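Long-range contacts in cytochrome c (Hydrogenophilus thermoluteolus, PDB 2D0S), which binds a covalently attached heme c and probably shuttles single electrons between redox partners, as small class I c-type cytochromes do: residues K43-G47 / M57-P61; D1-A5 / K70-W74. One frame throughout, in Å; residues are numbered along the deposited sequence.

Contact 1. Residues K43-G47 / M57-P61; sequences KVKKG and MPPHP. With HEC (heme c), chain B.
Met-57, on the methionine-bearing loop of this class I cytochrome c, meets Lys-43 and Val-44 at the C-terminal end of helix 37-46. The tight part lies next to the porphyrin. Met-57 SD binds the iron at 2.4 Å, with His-14 as the other protein ligand, and its chain is extended as far as SD, then turns at chi3 (49°) to lay CE over pyrrole nitrogen NA. From the helix side, Lys-43 CG touches Met-57 CE at 3.8 Å, while Val-44 CG2 lies over the heme near CHB. Lys-43 NZ then spans both propionates, donating to O2A at 2.9 Å and O2D at 2.7 Å, where its positive charge would probably offset theirs. Gly-47, with positive phi, ends the helix so close to the loop that a side chain would run into Met-57 O and Pro-59 N. Outward the contact loosens: Pro-59 and Pro-61 are exposed, and Lys-45 turns its amine away to Glu-65 and Glu-42. Even so, the loop backbone is fastened here, for His-60 N donates to Lys-45 O at 2.8 Å, approaching 31° out of the carbonyl plane.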
loop_
_atom_site.group_PDB
_atom_site.type_symbol
_atom_site.label_atom_id
_atom_site.label_comp_id
_atom_site.label_asym_id
_atom_site.label_seq_id
_atom_site.Cartn_x
_atom_site.Cartn_y
_atom_site.Cartn_z
ATOM N N LYS A 43 -1.965 4.054 7.504
ATOM C CA LYS A 43 -2.245 2.615 7.490
ATOM C C LYS A 43 -0.959 1.763 7.201
ATOM O O LYS A 43 -0.742 0.722 7.793
ATOM C CB LYS A 43 -3.362 2.323 6.459
ATOM C CG LYS A 43 -3.740 0.849 6.308
ATOM C CD LYS A 43 -4.176 0.221 7.646
ATOM C CE LYS A 43 -4.663 -1.217 7.439
ATOM N NZ LYS A 43 -6.074 -1.274 6.839
ATOM N N VAL A 44 -0.139 2.197 6.271
ATOM C CA VAL A 44 1.055 1.456 5.927
ATOM C C VAL A 44 2.014 1.567 7.121
ATOM O O VAL A 44 2.579 0.556 7.586
ATOM C CB VAL A 44 1.712 2.009 4.658
ATOM C CG1 VAL A 44 3.027 1.266 4.361
ATOM C CG2 VAL A 44 0.713 1.945 3.453
ATOM N N LYS A 45 2.167 2.791 7.631
ATOM C CA LYS A 45 3.034 3.070 8.742
ATOM C C LYS A 45 2.658 2.275 10.021
ATOM O O LYS A 45 3.486 1.533 10.552
ATOM C CB LYS A 45 3.031 4.579 9.020
ATOM C CG LYS A 45 4.044 5.026 10.055
ATOM C CD LYS A 45 3.592 6.317 10.805
ATOM C CE LYS A 45 3.701 7.546 9.915
ATOM N NZ LYS A 45 3.557 8.808 10.720
ATOM N N LYS A 46 1.412 2.468 10.503
ATOM C CA LYS A 46 0.936 1.813 11.728
ATOM C C LYS A 46 0.489 0.389 11.589
ATOM O O LYS A 46 0.393 -0.329 12.580
ATOM C CB LYS A 46 -0.194 2.639 12.347
ATOM C CG LYS A 46 0.270 3.573 13.446
ATOM C CD LYS A 46 -0.594 4.843 13.520
ATOM C CE LYS A 46 0.204 6.012 14.133
ATOM N NZ LYS A 46 -0.422 7.373 13.858
ATOM N N GLY A 47 0.237 -0.036 10.350
ATOM C CA GLY A 47 -0.211 -1.388 10.072
ATOM C C GLY A 47 -1.691 -1.496 10.391
ATOM O O GLY A 47 -2.302 -0.530 10.809
ATOM N N MET A 57 -1.633 -6.071 8.166
ATOM C CA MET A 57 -0.526 -5.642 7.377
ATOM C C MET A 57 0.321 -5.197 8.566
ATOM O O MET A 57 -0.159 -4.405 9.414
ATOM C CB MET A 57 -0.791 -4.441 6.441
ATOM C CG MET A 57 0.512 -3.659 6.068
ATOM S SD MET A 57 0.395 -2.546 4.625
ATOM C CE MET A 57 -1.133 -1.613 5.013
ATOM N N PRO A 58 1.595 -5.640 8.608
ATOM C CA PRO A 58 2.485 -5.178 9.674
ATOM C C PRO A 58 2.836 -3.677 9.584
ATOM O O PRO A 58 2.738 -3.053 8.502
ATOM C CB PRO A 58 3.727 -6.050 9.513
ATOM C CG PRO A 58 3.659 -6.566 8.080
ATOM C CD PRO A 58 2.253 -6.550 7.646
ATOM N N PRO A 59 3.200 -3.091 10.716
ATOM C CA PRO A 59 3.610 -1.689 10.692
ATOM C C PRO A 59 4.912 -1.546 9.894
ATOM O O PRO A 59 5.591 -2.539 9.620
ATOM C CB PRO A 59 3.837 -1.337 12.178
ATOM C CG PRO A 59 3.619 -2.645 12.999
ATOM C CD PRO A 59 3.394 -3.771 12.022
ATOM N N HIS A 60 5.261 -0.328 9.519
ATOM C CA HIS A 60 6.560 -0.081 8.894
ATOM C C HIS A 60 7.256 1.043 9.606
ATOM O O HIS A 60 7.336 2.124 9.080
ATOM C CB HIS A 60 6.392 0.257 7.436
ATOM C CG HIS A 60 5.822 -0.867 6.621
ATOM N ND1 HIS A 60 6.608 -1.756 5.923
ATOM C CD2 HIS A 60 4.546 -1.264 6.422
ATOM C CE1 HIS A 60 5.836 -2.634 5.302
ATOM N NE2 HIS A 60 4.584 -2.378 5.626
ATOM N N PRO A 61 7.749 0.787 10.849
ATOM C CA PRO A 61 8.361 1.801 11.698
ATOM C C PRO A 61 9.711 2.315 11.177
ATOM O O PRO A 61 10.126 3.412 11.528
ATOM C CB PRO A 61 8.538 1.069 13.048
ATOM C CG PRO A 61 8.711 -0.293 12.693
ATOM C CD PRO A 61 7.715 -0.511 11.531
HETATM FE FE HEC B . 0.129 -3.697 2.518
HETATM C CHA HEC B . -3.262 -3.298 2.892
HETATM C CHB HEC B . 0.358 -0.793 0.812
HETATM C CHC HEC B . 3.533 -3.926 2.706
HETATM C CHD HEC B . -0.149 -6.932 3.744
HETATM N NA HEC B . -1.161 -2.347 1.951
HETATM C C1A HEC B . -2.547 -2.348 2.194
HETATM C C2A HEC B . -3.116 -1.153 1.614
HETATM C C3A HEC B . -2.130 -0.471 0.993
HETATM C C4A HEC B . -0.880 -1.198 1.215
HETATM C CMA HEC B . -2.258 0.886 0.233
HETATM C CAA HEC B . -4.631 -0.787 1.651
HETATM C CBA HEC B . -4.890 -0.111 2.997
HETATM C CGA HEC B . -6.360 0.008 3.291
HETATM O O1A HEC B . -7.190 -0.127 2.365
HETATM O O2A HEC B . -6.693 0.280 4.458
HETATM N NB HEC B . 1.667 -2.579 1.907
HETATM C C1B HEC B . 1.544 -1.387 1.223
HETATM C C2B HEC B . 2.855 -0.815 1.082
HETATM C C3B HEC B . 3.746 -1.692 1.582
HETATM C C4B HEC B . 2.996 -2.791 2.153
HETATM C CMB HEC B . 3.117 0.484 0.291
HETATM C CAB HEC B . 5.310 -1.611 1.585
HETATM C CBB HEC B . 5.816 -0.309 2.251
HETATM N NC HEC B . 1.409 -5.140 3.084
HETATM C C1C HEC B . 2.806 -5.036 3.072
HETATM C C2C HEC B . 3.376 -6.308 3.448
HETATM C C3C HEC B . 2.347 -7.073 3.928
HETATM C C4C HEC B . 1.114 -6.395 3.573
HETATM C CMC HEC B . 4.880 -6.448 3.768
HETATM C CAC HEC B . 2.322 -8.560 4.456
HETATM C CBC HEC B . 3.527 -9.067 5.257
HETATM N ND HEC B . -1.494 -4.945 3.268
HETATM C C1D HEC B . -1.332 -6.229 3.756
HETATM C C2D HEC B . -2.618 -6.736 4.172
HETATM C C3D HEC B . -3.580 -5.613 3.869
HETATM C C4D HEC B . -2.795 -4.544 3.304
HETATM C CMD HEC B . -2.902 -8.114 4.791
HETATM C CAD HEC B . -5.070 -5.547 4.171
HETATM C CBD HEC B . -5.211 -4.810 5.489
HETATM C CGD HEC B . -6.696 -4.715 5.795
HETATM O O1D HEC B . -7.397 -5.709 5.496
HETATM O O2D HEC B . -7.169 -3.652 6.327
#

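Contact 2. Residues D1-A5 / K70-W74; sequences DEALA and KIVRW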
loop_
_atom_site.group_PDB
_atom_site.type_symbol
_atom_site.label_atom_id
_atom_site.label_comp_id
_atom_site.label_asym_id
_atom_site.label_seq_id
_atom_site.Cartn_x
_atom_site.Cartn_y
_atom_site.Cartn_z
ATOM N N ASP A 1 7.442 4.865 -6.586
ATOM C CA ASP A 1 7.224 4.194 -7.917
ATOM C C ASP A 1 7.312 2.682 -7.690
ATOM O O ASP A 1 7.472 2.237 -6.558
ATOM C CB ASP A 1 8.308 4.648 -8.912
ATOM C CG ASP A 1 9.717 4.728 -8.268
ATOM O OD1 ASP A 1 10.315 3.679 -8.018
ATOM O OD2 ASP A 1 10.223 5.859 -8.017
ATOM N N GLU A 2 7.345 1.905 -8.765
ATOM C CA GLU A 2 7.403 0.462 -8.646
ATOM C C GLU A 2 8.718 -0.078 -8.017
ATOM O O GLU A 2 8.699 -1.078 -7.252
ATOM C CB GLU A 2 7.145 -0.212 -9.992
ATOM C CG GLU A 2 6.974 -1.734 -9.861
ATOM C CD GLU A 2 6.806 -2.437 -11.195
ATOM O OE1 GLU A 2 6.197 -1.855 -12.125
ATOM O OE2 GLU A 2 7.284 -3.576 -11.303
ATOM N N ALA A 3 9.857 0.530 -8.366
ATOM C CA ALA A 3 11.138 0.020 -7.907
ATOM C C ALA A 3 11.256 0.267 -6.406
ATOM O O ALA A 3 11.853 -0.522 -5.672
ATOM C CB ALA A 3 12.304 0.726 -8.667
ATOM N N LEU A 4 10.726 1.396 -5.964
ATOM C CA LEU A 4 10.727 1.732 -4.556
ATOM C C LEU A 4 9.827 0.752 -3.734
ATOM O O LEU A 4 10.212 0.278 -2.654
ATOM C CB LEU A 4 10.244 3.162 -4.379
ATOM C CG LEU A 4 10.758 4.089 -3.272
ATOM C CD1 LEU A 4 9.622 4.917 -2.704
ATOM C CD2 LEU A 4 11.549 3.470 -2.173
ATOM N N ALA A 5 8.654 0.453 -4.263
ATOM C CA ALA A 5 7.726 -0.434 -3.598
ATOM C C ALA A 5 8.401 -1.759 -3.364
ATOM O O ALA A 5 8.354 -2.333 -2.246
ATOM C CB ALA A 5 6.452 -0.626 -4.458
ATOM N N LYS A 70 5.325 8.459 -1.505
ATOM C CA LYS A 70 5.708 8.160 -2.882
ATOM C C LYS A 70 5.060 6.843 -3.423
ATOM O O LYS A 70 4.542 6.810 -4.534
ATOM C CB LYS A 70 7.235 8.063 -2.956
ATOM C CG LYS A 70 7.858 8.452 -4.264
ATOM C CD LYS A 70 9.321 9.045 -4.018
ATOM C CE LYS A 70 10.102 9.280 -5.335
ATOM N NZ LYS A 70 9.585 8.465 -6.529
ATOM N N ILE A 71 5.154 5.749 -2.670
ATOM C CA ILE A 71 4.651 4.467 -3.170
ATOM C C ILE A 71 3.133 4.586 -3.284
ATOM O O ILE A 71 2.555 4.311 -4.332
ATOM C CB ILE A 71 5.045 3.304 -2.267
ATOM C CG1 ILE A 71 6.590 3.117 -2.257
ATOM C CG2 ILE A 71 4.267 1.972 -2.698
ATOM C CD1 ILE A 71 7.131 2.276 -0.977
ATOM N N VAL A 72 2.522 5.197 -2.279
ATOM C CA VAL A 72 1.089 5.294 -2.249
ATOM C C VAL A 72 0.524 6.143 -3.397
ATOM O O VAL A 72 -0.440 5.739 -4.073
ATOM C CB VAL A 72 0.562 5.749 -0.884
ATOM C CG1 VAL A 72 -0.861 6.248 -1.018
ATOM C CG2 VAL A 72 0.627 4.553 0.166
ATOM N N ARG A 73 1.169 7.258 -3.712
ATOM C CA ARG A 73 0.662 8.078 -4.824
ATOM C C ARG A 73 0.804 7.330 -6.139
ATOM O O ARG A 73 -0.040 7.445 -7.012
ATOM C CB ARG A 73 1.335 9.458 -4.862
ATOM C CG ARG A 73 0.967 10.321 -3.684
ATOM C CD ARG A 73 1.487 11.813 -3.831
ATOM N NE ARG A 73 1.191 12.598 -2.630
ATOM C CZ ARG A 73 0.033 13.227 -2.410
ATOM N NH1 ARG A 73 -0.902 13.219 -3.331
ATOM N NH2 ARG A 73 -0.164 13.915 -1.286
ATOM N N TRP A 74 1.838 6.497 -6.249
ATOM C CA TRP A 74 2.025 5.694 -7.444
ATOM C C TRP A 74 0.952 4.573 -7.565
ATOM O O TRP A 74 0.347 4.415 -8.603
ATOM C CB TRP A 74 3.444 5.121 -7.501
ATOM C CG TRP A 74 3.570 4.024 -8.478
ATOM C CD1 TRP A 74 3.552 4.132 -9.835
ATOM C CD2 TRP A 74 3.585 2.608 -8.187
ATOM N NE1 TRP A 74 3.631 2.889 -10.409
ATOM C CE2 TRP A 74 3.641 1.935 -9.414
ATOM C CE3 TRP A 74 3.545 1.861 -7.008
ATOM C CZ2 TRP A 74 3.632 0.556 -9.498
ATOM C CZ3 TRP A 74 3.564 0.520 -7.080
ATOM C CH2 TRP A 74 3.640 -0.142 -8.317
#
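The indole of Trp-74 lies flat against the start of the N-terminal helix, one face taken up by backbone. Asp-1 CA makes a CH-pi contact with the five-membered ring, 4.0 Å from its centroid, and Glu-2 N sits 3.7 Å above the plane over the middle of the indole. Glu-2 CB rests on Trp-74 CZ2 at 3.6 Å, while Ala-5 CB approaches its CZ3 obliquely. With CG anti to the backbone N (chi1 164°), the indole is carried from its own helix against this first turn. Replacing Trp-74 with an alanine would probably leave Asp-1 and Glu-2 without the surface they rest on and open a gap beside Ala-5. The Asp-1 carboxylate works two ways: OD1 accepts from Leu-4 N at 3.1 Å, an Asx motif, and OD2 pairs with Lys-70 NZ in a salt bridge. Farther along the helix, Leu-4 CD1 meets Ile-71 CG1 at 3.6 Å, and Ala-5 CB packs on Ile-71 CG2. This is the N- and C-terminal helix pairing of the cytochrome c fold: helix 2-7 lies against helix 65-75, whose Val-72 and Arg-73 touch helix 37-46, while Ile-71 borders Cys-10 and the heme.

Overall arrangement
From the N terminus, helix 2-7 leads into the heme-attachment segment with Cys-10, Cys-13 and His-14, and the chain then passes through helix 25-31 to helix 37-46. There contact 1 closes a short loop of nine residues, 48-56, bringing the axial methionine back beside the helix just left. The chain continues into helix 65-75, where contact 2 closes a far longer loop of 64 residues by pairing the first and last helices. Contact 1 is thus nested inside contact 2. Their centres lie about 16 Å apart, yet they meet where Val-44 CG2 packs against Val-72 CG2 at 4.2 Å, joining helices 37-46 and 65-75 beside the shared heme.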